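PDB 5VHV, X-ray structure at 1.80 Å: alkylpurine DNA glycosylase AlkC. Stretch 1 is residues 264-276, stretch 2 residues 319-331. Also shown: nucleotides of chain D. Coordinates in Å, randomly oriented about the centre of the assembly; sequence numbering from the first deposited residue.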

# COMPACT_ATOMS: atom_id res chain seq x y z
N VAL A 264 14.01 -19.47 25.74
CA VAL A 264 13.49 -20.58 24.95
C VAL A 264 11.97 -20.52 24.99
O VAL A 264 11.38 -20.44 26.08
CB VAL A 264 13.98 -21.94 25.49
CG1 VAL A 264 13.57 -23.06 24.53
CG2 VAL A 264 15.49 -21.92 25.70
N ILE A 265 11.33 -20.58 23.82
CA ILE A 265 9.88 -20.51 23.72
C ILE A 265 9.36 -21.64 22.85
O ILE A 265 10.07 -22.17 21.99
CB ILE A 265 9.36 -19.17 23.17
CG1 ILE A 265 9.97 -18.87 21.79
CG2 ILE A 265 9.62 -18.04 24.14
CD1 ILE A 265 9.10 -17.91 20.97
N ASN A 266 8.11 -22.01 23.08
CA ASN A 266 7.33 -22.76 22.11
C ASN A 266 6.62 -21.80 21.17
O ASN A 266 6.31 -20.66 21.53
CB ASN A 266 6.30 -23.66 22.79
CG ASN A 266 6.92 -24.64 23.74
OD1 ASN A 266 7.90 -25.28 23.41
ND2 ASN A 266 6.36 -24.74 24.94
N LEU A 267 6.36 -22.28 19.96
CA LEU A 267 5.55 -21.51 19.03
C LEU A 267 4.22 -21.16 19.68
O LEU A 267 3.59 -22.01 20.33
CB LEU A 267 5.35 -22.33 17.76
CG LEU A 267 5.00 -21.63 16.45
CD1 LEU A 267 5.91 -20.46 16.16
CD2 LEU A 267 5.07 -22.64 15.30
N GLY A 268 3.81 -19.91 19.53
CA GLY A 268 2.63 -19.38 20.16
C GLY A 268 2.90 -18.46 21.33
O GLY A 268 1.99 -17.73 21.74
N GLU A 269 4.11 -18.50 21.90
CA GLU A 269 4.45 -17.68 23.05
C GLU A 269 4.95 -16.30 22.60
O GLU A 269 5.15 -16.04 21.41
CB GLU A 269 5.52 -18.35 23.90
CG GLU A 269 5.10 -19.61 24.64
CD GLU A 269 6.29 -20.20 25.44
OE1 GLU A 269 6.70 -21.33 25.15
OE2 GLU A 269 6.84 -19.49 26.31
N ARG A 270 5.14 -15.42 23.57
CA ARG A 270 5.70 -14.10 23.34
C ARG A 270 7.16 -14.04 23.76
O ARG A 270 7.56 -14.65 24.75
CB ARG A 270 4.96 -13.03 24.14
CG ARG A 270 3.69 -12.46 23.49
CD ARG A 270 2.50 -13.36 23.64
NE ARG A 270 1.26 -12.72 23.19
CZ ARG A 270 0.13 -13.39 22.95
NH1 ARG A 270 0.09 -14.70 23.12
NH2 ARG A 270 -0.94 -12.74 22.52
N ILE A 271 7.93 -13.25 23.03
CA ILE A 271 9.24 -12.82 23.47
C ILE A 271 9.15 -11.37 23.89
O ILE A 271 8.24 -10.65 23.50
CB ILE A 271 10.32 -13.01 22.39
CG1 ILE A 271 10.00 -12.16 21.15
CG2 ILE A 271 10.42 -14.48 22.06
CD1 ILE A 271 11.17 -12.00 20.17
N ASN A 272 10.12 -10.95 24.70
CA ASN A 272 10.22 -9.58 25.20
C ASN A 272 11.64 -9.09 24.96
O ASN A 272 12.58 -9.60 25.57
CB ASN A 272 9.87 -9.50 26.67
CG ASN A 272 8.49 -10.02 26.96
OD1 ASN A 272 7.52 -9.26 26.95
ND2 ASN A 272 8.37 -11.32 27.20
N LEU A 273 11.77 -8.10 24.09
CA LEU A 273 13.03 -7.44 23.83
C LEU A 273 13.12 -6.20 24.71
O LEU A 273 12.22 -5.35 24.69
CB LEU A 273 13.12 -7.04 22.35
CG LEU A 273 14.24 -6.08 21.96
CD1 LEU A 273 15.63 -6.69 22.20
CD2 LEU A 273 14.09 -5.71 20.49
N SER A 274 14.20 -6.08 25.49
CA SER A 274 14.34 -4.86 26.27
C SER A 274 15.81 -4.48 26.39
O SER A 274 16.71 -5.32 26.32
CB SER A 274 13.69 -5.00 27.66
OG SER A 274 14.33 -5.99 28.46
N PHE A 275 16.03 -3.18 26.54
CA PHE A 275 17.35 -2.59 26.75
C PHE A 275 17.16 -1.13 27.15
O PHE A 275 16.06 -0.57 27.04
CB PHE A 275 18.22 -2.70 25.49
CG PHE A 275 17.58 -2.12 24.26
CD1 PHE A 275 16.71 -2.88 23.50
CD2 PHE A 275 17.82 -0.81 23.89
CE1 PHE A 275 16.10 -2.35 22.36
CE2 PHE A 275 17.22 -0.27 22.76
CZ PHE A 275 16.35 -1.05 21.99
N THR A 276 18.25 -0.53 27.59
CA THR A 276 18.31 0.87 27.98
C THR A 276 19.38 1.57 27.14
O THR A 276 20.48 1.03 26.97
CB THR A 276 18.63 0.99 29.47
OG1 THR A 276 17.67 0.22 30.22
CG2 THR A 276 18.58 2.46 29.92
P DC D 5 -1.28 -12.94 9.28
OP1 DC D 5 -1.91 -14.02 10.04
OP2 DC D 5 -0.21 -13.13 8.29
O5' DC D 5 -2.36 -12.31 8.27
C5' DC D 5 -3.63 -11.94 8.75
C4' DC D 5 -4.36 -11.14 7.67
O4' DC D 5 -3.71 -9.87 7.51
C3' DC D 5 -4.35 -11.79 6.27
O3' DC D 5 -5.65 -12.16 5.90
C2' DC D 5 -3.80 -10.70 5.34
C1' DC D 5 -3.97 -9.45 6.19
N1 DC D 5 -3.08 -8.33 5.87
C2 DC D 5 -3.64 -7.05 5.70
O2 DC D 5 -4.89 -6.91 5.82
N3 DC D 5 -2.82 -6.02 5.41
C4 DC D 5 -1.49 -6.22 5.30
N4 DC D 5 -0.70 -5.17 5.01
C5 DC D 5 -0.91 -7.52 5.48
C6 DC D 5 -1.74 -8.53 5.76
P DA D 4 3.86 -8.85 10.71
OP1 DA D 4 4.47 -9.98 11.43
OP2 DA D 4 4.32 -8.37 9.40
O5' DA D 4 2.31 -9.11 10.55
C5' DA D 4 1.56 -9.54 11.69
C4' DA D 4 0.14 -9.91 11.30
O4' DA D 4 -0.63 -8.72 10.99
C3' DA D 4 0.03 -10.81 10.09
O3' DA D 4 -1.02 -11.76 10.31
C2' DA D 4 -0.27 -9.85 8.94
C1' DA D 4 -1.12 -8.78 9.65
N9 DA D 4 -1.00 -7.42 9.13
C8 DA D 4 0.14 -6.77 8.80
N7 DA D 4 -0.05 -5.54 8.42
C5 DA D 4 -1.41 -5.35 8.57
C6 DA D 4 -2.22 -4.24 8.33
N6 DA D 4 -1.73 -3.08 7.90
N1 DA D 4 -3.54 -4.36 8.57
C2 DA D 4 -4.01 -5.53 9.03
N3 DA D 4 -3.33 -6.66 9.28
C4 DA D 4 -2.02 -6.49 9.02
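Stretch 2 319-331: QQHIRREQHIRDM

Stretch 2 runs as an extended strand from Gln319 to His327 and then continues as loop to Met331. It lies alongside the strand Arg270 to Thr276 of stretch 1. The two strands are antiparallel, with an angle of 159° between their N-to-C directions and a closest axis approach of 4.6 Å. Arg270 faces His327, and the pairing proceeds residue by residue until Thr276 faces His321. CA atoms are 5.5 Å apart for Phe275 and Ile322, a hydrogen-bonded pair, and 4.4 Å apart for Thr276 and His321, a non-hydrogen-bonded pair.

Three pairs carry reciprocal backbone hydrogen bonds. Ile271 N donates to Gln326 O at 2.9 Å, and Gln326 N returns to Ile271 O at 2.9 Å. Leu273 N to Arg324 O and Arg324 N to Leu273 O are both 2.8 Å. Phe275 N to Ile322 O is 3.1 Å, and Ile322 N to Phe275 O is 2.8 Å. Between these pairs, CA-H groups approach carbonyls, as in Arg323 CA to Leu273 O at 3.2 Å.

Before its strand, stretch 1 makes a type II turn from Asn266 to Glu269. Gly268 has phi/psi of 105/-17°, where a CB would jam against the preceding carbonyl. The backbone contact extends into this turn: Gly268 N donates to Ile328 O at 2.7 Å, and Ile328 N donates to Glu269 O at 2.9 Å.

Side chains alternate between the two faces of the sheet. Ile271, Leu273 and Phe275 share one face with Gln326, Arg324 and Ile322. Ile322 CB sits over the Phe275 ring, 4.1 Å from its centroid, and Phe275 CZ meets Ile322 CG2 at 3.6 Å. Ile328, just past the strand, packs its CB against Ile265 CD1 at 3.9 Å and its CG1 against Ile271 CG1 at 4.2 Å.

The other face is more polar. The Arg270 guanidinium stacks flat on the His327 ring, with centres 3.6 Å apart and planes at 5°. A water links Arg270 to Glu325: it accepts from Arg270 NE at 2.7 Å and donates to Glu325 OE1 at 2.6 Å. These two side-chain atoms, Arg270 NE and Glu325 OE1, are 4.5 Å apart, too far for a salt bridge. The Arg323 guanidinium has Asn272 CB over one face. At the far end, Thr276 OG1 and His321 ND1 form a hydrogen bond of 3.0 Å.

Beyond the pairing, Met331 approaches the DNA, with its CB 3.5 Å from OP1 of DC5.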

# COMPACT_ATOMS: atom_id res chain seq x y z
N GLN A 319 18.84 8.71 30.03
CA GLN A 319 18.68 7.32 29.63
C GLN A 319 17.21 7.04 29.34
O GLN A 319 16.31 7.76 29.80
CB GLN A 319 19.23 6.34 30.67
CG GLN A 319 18.44 6.23 31.93
CD GLN A 319 18.95 5.12 32.84
OE1 GLN A 319 20.16 4.99 33.07
NE2 GLN A 319 18.03 4.31 33.36
N GLN A 320 16.98 6.01 28.54
CA GLN A 320 15.63 5.67 28.10
C GLN A 320 15.50 4.16 28.04
O GLN A 320 16.25 3.51 27.31
CB GLN A 320 15.34 6.28 26.72
CG GLN A 320 13.98 5.93 26.18
CD GLN A 320 12.88 6.52 27.01
OE1 GLN A 320 12.93 7.69 27.39
NE2 GLN A 320 11.88 5.71 27.34
N HIS A 321 14.56 3.62 28.80
CA HIS A 321 14.21 2.21 28.70
C HIS A 321 13.39 1.97 27.45
O HIS A 321 12.52 2.77 27.10
CB HIS A 321 13.41 1.75 29.93
CG HIS A 321 14.12 1.89 31.23
ND1 HIS A 321 15.19 1.09 31.58
CD2 HIS A 321 13.90 2.71 32.29
CE1 HIS A 321 15.61 1.42 32.79
NE2 HIS A 321 14.84 2.40 33.24
N ILE A 322 13.66 0.86 26.79
CA ILE A 322 12.92 0.45 25.60
C ILE A 322 12.52 -1.00 25.78
O ILE A 322 13.30 -1.82 26.27
CB ILE A 322 13.75 0.67 24.31
CG1 ILE A 322 13.92 2.19 24.09
CG2 ILE A 322 13.08 0.01 23.11
CD1 ILE A 322 14.84 2.58 22.98
N ARG A 323 11.29 -1.32 25.40
CA ARG A 323 10.76 -2.65 25.64
C ARG A 323 9.72 -2.95 24.57
O ARG A 323 8.85 -2.10 24.33
CB ARG A 323 10.14 -2.76 27.03
CG ARG A 323 9.53 -4.12 27.32
CD ARG A 323 9.01 -4.20 28.75
NE ARG A 323 8.47 -5.51 29.07
CZ ARG A 323 9.15 -6.47 29.68
NH1 ARG A 323 10.41 -6.27 30.05
NH2 ARG A 323 8.57 -7.64 29.93
N ARG A 324 9.80 -4.13 23.96
CA ARG A 324 8.83 -4.55 22.96
C ARG A 324 8.54 -6.03 23.12
O ARG A 324 9.45 -6.85 23.11
CB ARG A 324 9.35 -4.28 21.54
CG ARG A 324 8.47 -4.82 20.40
CD ARG A 324 7.03 -4.32 20.41
NE ARG A 324 6.92 -2.86 20.52
CZ ARG A 324 7.16 -1.99 19.54
NH1 ARG A 324 7.52 -2.42 18.34
NH2 ARG A 324 7.05 -0.69 19.77
N GLU A 325 7.26 -6.35 23.27
CA GLU A 325 6.79 -7.72 23.26
C GLU A 325 6.39 -8.12 21.84
O GLU A 325 5.84 -7.31 21.09
CB GLU A 325 5.61 -7.82 24.24
CG GLU A 325 4.83 -9.07 24.22
CD GLU A 325 3.60 -8.90 25.09
OE1 GLU A 325 2.51 -8.66 24.53
OE2 GLU A 325 3.75 -8.94 26.32
N GLN A 326 6.73 -9.35 21.44
CA GLN A 326 6.36 -9.83 20.11
C GLN A 326 5.79 -11.24 20.22
O GLN A 326 6.36 -12.09 20.90
CB GLN A 326 7.54 -9.80 19.13
CG GLN A 326 7.13 -9.96 17.67
CD GLN A 326 8.30 -9.92 16.71
OE1 GLN A 326 9.26 -9.17 16.91
NE2 GLN A 326 8.24 -10.75 15.68
N HIS A 327 4.66 -11.46 19.56
CA HIS A 327 3.94 -12.72 19.64
C HIS A 327 4.40 -13.61 18.49
O HIS A 327 4.12 -13.33 17.33
CB HIS A 327 2.44 -12.44 19.58
CG HIS A 327 1.57 -13.66 19.62
ND1 HIS A 327 0.24 -13.62 19.24
CD2 HIS A 327 1.81 -14.94 19.99
CE1 HIS A 327 -0.30 -14.81 19.38
NE2 HIS A 327 0.63 -15.64 19.83
N ILE A 328 5.15 -14.66 18.82
CA ILE A 328 5.76 -15.53 17.81
C ILE A 328 4.83 -16.72 17.59
O ILE A 328 4.78 -17.65 18.40
CB ILE A 328 7.16 -16.00 18.21
CG1 ILE A 328 8.05 -14.82 18.63
CG2 ILE A 328 7.79 -16.78 17.07
CD1 ILE A 328 8.34 -13.81 17.53
N ARG A 329 4.11 -16.70 16.47
CA ARG A 329 3.16 -17.76 16.16
C ARG A 329 3.03 -17.83 14.65
O ARG A 329 3.23 -16.84 13.95
CB ARG A 329 1.80 -17.50 16.83
CG ARG A 329 0.88 -16.53 16.11
CD ARG A 329 1.37 -15.09 16.16
NE ARG A 329 0.37 -14.17 15.63
CZ ARG A 329 0.55 -12.86 15.50
NH1 ARG A 329 1.70 -12.30 15.88
NH2 ARG A 329 -0.41 -12.12 14.97
N ASP A 330 2.71 -19.02 14.14
CA ASP A 330 2.53 -19.16 12.70
C ASP A 330 1.35 -18.32 12.22
O ASP A 330 0.31 -18.21 12.87
CB ASP A 330 2.34 -20.62 12.33
CG ASP A 330 3.66 -21.37 12.20
OD1 ASP A 330 4.73 -20.72 12.23
OD2 ASP A 330 3.63 -22.60 12.11
N MET A 331 1.56 -17.71 11.06
CA MET A 331 0.70 -16.69 10.49
C MET A 331 0.63 -16.95 9.00
O MET A 331 1.53 -17.56 8.42
CB MET A 331 1.29 -15.29 10.71
CG MET A 331 1.17 -14.84 12.10
SD MET A 331 1.89 -13.24 12.29
CE MET A 331 3.62 -13.56 12.37
O HOH W 1 1.80 -10.13 22.49